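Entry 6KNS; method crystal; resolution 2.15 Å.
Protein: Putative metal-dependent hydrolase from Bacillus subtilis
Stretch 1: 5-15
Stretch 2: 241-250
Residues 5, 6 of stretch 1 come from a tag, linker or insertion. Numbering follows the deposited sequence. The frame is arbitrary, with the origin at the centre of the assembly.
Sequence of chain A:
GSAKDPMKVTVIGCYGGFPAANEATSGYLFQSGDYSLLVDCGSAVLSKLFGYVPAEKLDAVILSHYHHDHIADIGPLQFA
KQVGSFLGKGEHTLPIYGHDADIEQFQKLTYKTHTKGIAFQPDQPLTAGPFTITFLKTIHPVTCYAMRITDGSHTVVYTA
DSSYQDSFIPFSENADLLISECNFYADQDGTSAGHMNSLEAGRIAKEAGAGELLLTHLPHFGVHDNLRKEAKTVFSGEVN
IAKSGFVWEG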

# COMPACT_ATOMS: atom_id res chain seq x y z
N ASP A 5 -9.11 -21.92 -22.53
CA ASP A 5 -9.23 -20.59 -21.85
C ASP A 5 -8.31 -19.50 -22.40
O ASP A 5 -7.13 -19.74 -22.69
CB ASP A 5 -8.94 -20.73 -20.36
CG ASP A 5 -9.84 -21.73 -19.68
OD1 ASP A 5 -11.07 -21.70 -19.91
OD2 ASP A 5 -9.30 -22.54 -18.89
N PRO A 6 -8.84 -18.29 -22.55
CA PRO A 6 -7.93 -17.28 -23.05
C PRO A 6 -7.14 -16.67 -21.89
O PRO A 6 -7.56 -16.76 -20.75
CB PRO A 6 -8.87 -16.26 -23.72
CG PRO A 6 -10.20 -16.42 -22.98
CD PRO A 6 -10.26 -17.88 -22.59
N MET A 7 -5.98 -16.11 -22.23
CA MET A 7 -5.10 -15.41 -21.29
C MET A 7 -5.63 -14.00 -21.18
O MET A 7 -5.83 -13.34 -22.17
CB MET A 7 -3.68 -15.38 -21.84
CG MET A 7 -2.64 -14.68 -20.93
SD MET A 7 -0.96 -15.05 -21.48
CE MET A 7 -0.08 -13.83 -20.55
N LYS A 8 -5.86 -13.55 -19.96
CA LYS A 8 -6.46 -12.22 -19.72
C LYS A 8 -5.59 -11.46 -18.73
O LYS A 8 -5.36 -11.93 -17.64
CB LYS A 8 -7.87 -12.37 -19.15
CG LYS A 8 -8.62 -11.07 -18.93
CD LYS A 8 -9.96 -11.28 -18.21
CE LYS A 8 -10.79 -9.99 -18.24
NZ LYS A 8 -12.12 -10.10 -17.57
N VAL A 9 -5.08 -10.30 -19.14
CA VAL A 9 -4.21 -9.49 -18.34
C VAL A 9 -4.96 -8.21 -17.96
O VAL A 9 -5.47 -7.52 -18.85
CB VAL A 9 -2.92 -9.10 -19.09
CG1 VAL A 9 -2.04 -8.18 -18.20
CG2 VAL A 9 -2.12 -10.38 -19.58
N THR A 10 -5.06 -7.93 -16.66
CA THR A 10 -5.72 -6.70 -16.18
C THR A 10 -4.70 -5.85 -15.43
O THR A 10 -4.09 -6.32 -14.46
CB THR A 10 -6.88 -6.98 -15.24
OG1 THR A 10 -7.79 -7.88 -15.86
CG2 THR A 10 -7.64 -5.64 -14.85
N VAL A 11 -4.49 -4.61 -15.86
CA VAL A 11 -3.57 -3.74 -15.13
C VAL A 11 -4.24 -3.33 -13.82
O VAL A 11 -5.37 -2.89 -13.82
CB VAL A 11 -3.19 -2.49 -15.94
CG1 VAL A 11 -2.30 -1.56 -15.12
CG2 VAL A 11 -2.51 -2.90 -17.27
N ILE A 12 -3.57 -3.55 -12.70
CA ILE A 12 -4.13 -3.21 -11.39
C ILE A 12 -3.56 -1.89 -10.96
O ILE A 12 -4.28 -1.06 -10.42
CB ILE A 12 -3.84 -4.26 -10.34
CG1 ILE A 12 -4.33 -5.62 -10.82
CG2 ILE A 12 -4.54 -3.88 -9.01
CD1 ILE A 12 -5.82 -5.71 -11.10
N GLY A 13 -2.27 -1.67 -11.24
CA GLY A 13 -1.70 -0.33 -10.96
C GLY A 13 -0.48 -0.12 -11.84
O GLY A 13 0.19 -1.07 -12.23
N CYS A 14 -0.20 1.12 -12.16
CA CYS A 14 0.72 1.39 -13.25
C CYS A 14 1.64 2.60 -13.08
O CYS A 14 2.44 2.88 -14.00
CB CYS A 14 -0.08 1.54 -14.56
SG CYS A 14 -1.17 2.92 -14.48
N TYR A 15 1.58 3.28 -11.93
CA TYR A 15 2.52 4.39 -11.66
C TYR A 15 3.89 3.97 -11.17
O TYR A 15 4.03 3.02 -10.39
CB TYR A 15 1.91 5.44 -10.70
CG TYR A 15 1.00 6.40 -11.44
CD1 TYR A 15 1.49 7.57 -11.98
CD2 TYR A 15 -0.33 6.08 -11.64
CE1 TYR A 15 0.68 8.41 -12.70
CE2 TYR A 15 -1.17 6.91 -12.37
CZ TYR A 15 -0.65 8.07 -12.90
OH TYR A 15 -1.49 8.91 -13.56
N ILE A 241 -1.42 3.40 -23.38
CA ILE A 241 -0.98 3.85 -22.07
C ILE A 241 -1.74 3.02 -21.03
O ILE A 241 -2.95 2.93 -21.07
CB ILE A 241 -1.30 5.35 -21.86
CG1 ILE A 241 -0.68 6.21 -22.99
CG2 ILE A 241 -0.78 5.84 -20.50
CD1 ILE A 241 0.80 5.88 -23.21
N ALA A 242 -1.00 2.42 -20.11
CA ALA A 242 -1.56 1.63 -19.02
C ALA A 242 -2.45 2.51 -18.11
O ALA A 242 -2.17 3.67 -17.92
CB ALA A 242 -0.40 1.02 -18.19
N LYS A 243 -3.51 1.93 -17.54
CA LYS A 243 -4.28 2.55 -16.44
C LYS A 243 -4.89 1.42 -15.63
O LYS A 243 -5.06 0.32 -16.16
CB LYS A 243 -5.40 3.47 -16.99
CG LYS A 243 -6.47 2.76 -17.92
CD LYS A 243 -7.78 3.60 -18.11
CE LYS A 243 -7.50 4.94 -18.77
NZ LYS A 243 -8.77 5.73 -18.99
N SER A 244 -5.21 1.63 -14.35
CA SER A 244 -5.90 0.58 -13.58
C SER A 244 -7.15 0.22 -14.36
O SER A 244 -7.83 1.09 -14.84
CB SER A 244 -6.30 1.03 -12.16
OG SER A 244 -5.16 1.37 -11.37
N GLY A 245 -7.40 -1.07 -14.54
CA GLY A 245 -8.58 -1.52 -15.28
C GLY A 245 -8.34 -1.84 -16.74
O GLY A 245 -9.20 -2.45 -17.41
N PHE A 246 -7.22 -1.40 -17.27
CA PHE A 246 -6.88 -1.76 -18.63
C PHE A 246 -6.87 -3.30 -18.80
O PHE A 246 -6.19 -3.99 -18.05
CB PHE A 246 -5.51 -1.19 -19.02
CG PHE A 246 -5.11 -1.51 -20.45
CD1 PHE A 246 -4.46 -2.69 -20.75
CD2 PHE A 246 -5.39 -0.60 -21.47
CE1 PHE A 246 -4.10 -2.98 -22.04
CE2 PHE A 246 -5.02 -0.88 -22.79
CZ PHE A 246 -4.39 -2.07 -23.07
N VAL A 247 -7.55 -3.81 -19.82
CA VAL A 247 -7.67 -5.24 -20.02
C VAL A 247 -7.09 -5.57 -21.39
O VAL A 247 -7.43 -4.95 -22.38
CB VAL A 247 -9.15 -5.76 -19.90
CG1 VAL A 247 -9.33 -7.14 -20.46
CG2 VAL A 247 -9.67 -5.70 -18.41
N TRP A 248 -6.18 -6.55 -21.41
CA TRP A 248 -5.73 -7.18 -22.65
C TRP A 248 -6.15 -8.63 -22.60
O TRP A 248 -5.94 -9.30 -21.60
CB TRP A 248 -4.21 -7.13 -22.78
CG TRP A 248 -3.72 -7.75 -24.05
CD1 TRP A 248 -3.57 -7.13 -25.25
CD2 TRP A 248 -3.31 -9.11 -24.25
NE1 TRP A 248 -3.08 -8.01 -26.18
CE2 TRP A 248 -2.92 -9.23 -25.59
CE3 TRP A 248 -3.23 -10.23 -23.43
CZ2 TRP A 248 -2.44 -10.41 -26.13
CZ3 TRP A 248 -2.75 -11.43 -23.98
CH2 TRP A 248 -2.37 -11.50 -25.32
N GLU A 249 -6.71 -9.13 -23.69
CA GLU A 249 -7.11 -10.52 -23.72
C GLU A 249 -6.86 -11.12 -25.10
O GLU A 249 -7.15 -10.50 -26.12
CB GLU A 249 -8.57 -10.64 -23.27
CG GLU A 249 -9.05 -12.06 -23.10
CD GLU A 249 -10.27 -12.19 -22.19
OE1 GLU A 249 -10.94 -11.17 -21.92
OE2 GLU A 249 -10.55 -13.31 -21.72
N GLY A 250 -6.26 -12.30 -25.15
CA GLY A 250 -6.01 -12.96 -26.42
C GLY A 250 -6.23 -14.43 -26.15
O GLY A 250 -5.85 -14.89 -25.06
O HOH W 1 -2.89 2.92 -11.31

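The pairing of two strands from opposite ends of a chain illustrates a general principle: an antiparallel ladder is set by its backbone, and side chains then fill the two faces that the register defines. Here the N-terminal strand runs against strand 247-249 at 167°, joining residues at least 228 positions apart in sequence.

Backbone hydrogen bonds supply the frame. Val9 and Trp248 form the classical reciprocal pair, Val9 N to Trp248 O and Trp248 N to Val9 O both measuring 2.8 Å and both nearly linear. Toward the chain termini the pattern loosens: Gly250 N reaches Met7 O at 3.2 Å, whereas Met7 N meets Gly250 O at 3.1 Å with a more bent angle of 137°. In the other direction, Val11 N donates to Phe246 O (2.8 Å), but Val11 O accepts from Gly245 N (2.8 Å). The partner shifts because stretch 2 bends through a type II turn from Lys243 to Phe246, closed by Phe246 N to Lys243 O at 3.0 Å. Gly245, with phi near 96°, suits this turn, since a CB there would be jammed against the preceding carbonyl oxygen.

Between these bonds lie CA-H...O contacts, which bring further backbone carbonyls and CA groups together. Thr10 CA approaches Phe246 O at 3.3 Å, and Val247 CA approaches Val9 O at 3.4 Å. Phe246 O and Val9 O thus each receive both an N-H and a CA-H from the neighbouring strand.

Apolar packing follows the alternation of the ladder. Val9 and Trp248 share one face, where Val9 CG2 lies 4.0 Å from Trp248 CE3, obliquely to the ring. Beyond the regular ladder, Val11 points toward stretch 2; its CG2 is 3.9 Å from Phe246 CB, and its CG1 is 4.4 Å from Ala242 CB. Cys14 extends this packing, with its CB 3.7 Å from Ala242 CB.

The opposite face carries Lys8, Thr10, Val247 and Glu249. The extended Lys8 side chain brings CE within 3.9 Å of Val247 CG1, while Thr10 OG1 lies 3.8 Å from Val247 CG2. Pro6, a tag residue, adds a contact from its CG to Glu249 OE2 at 3.4 Å.

One side-chain hydrogen bond completes the contact. Ser244 OG donates to Ile12 O at 2.8 Å and accepts from a water at 2.7 Å from OG; that water also accepts a weak bond from Cys14 N, 3.3 Å from its oxygen, linking the hydroxyl to the backbone just past the strand.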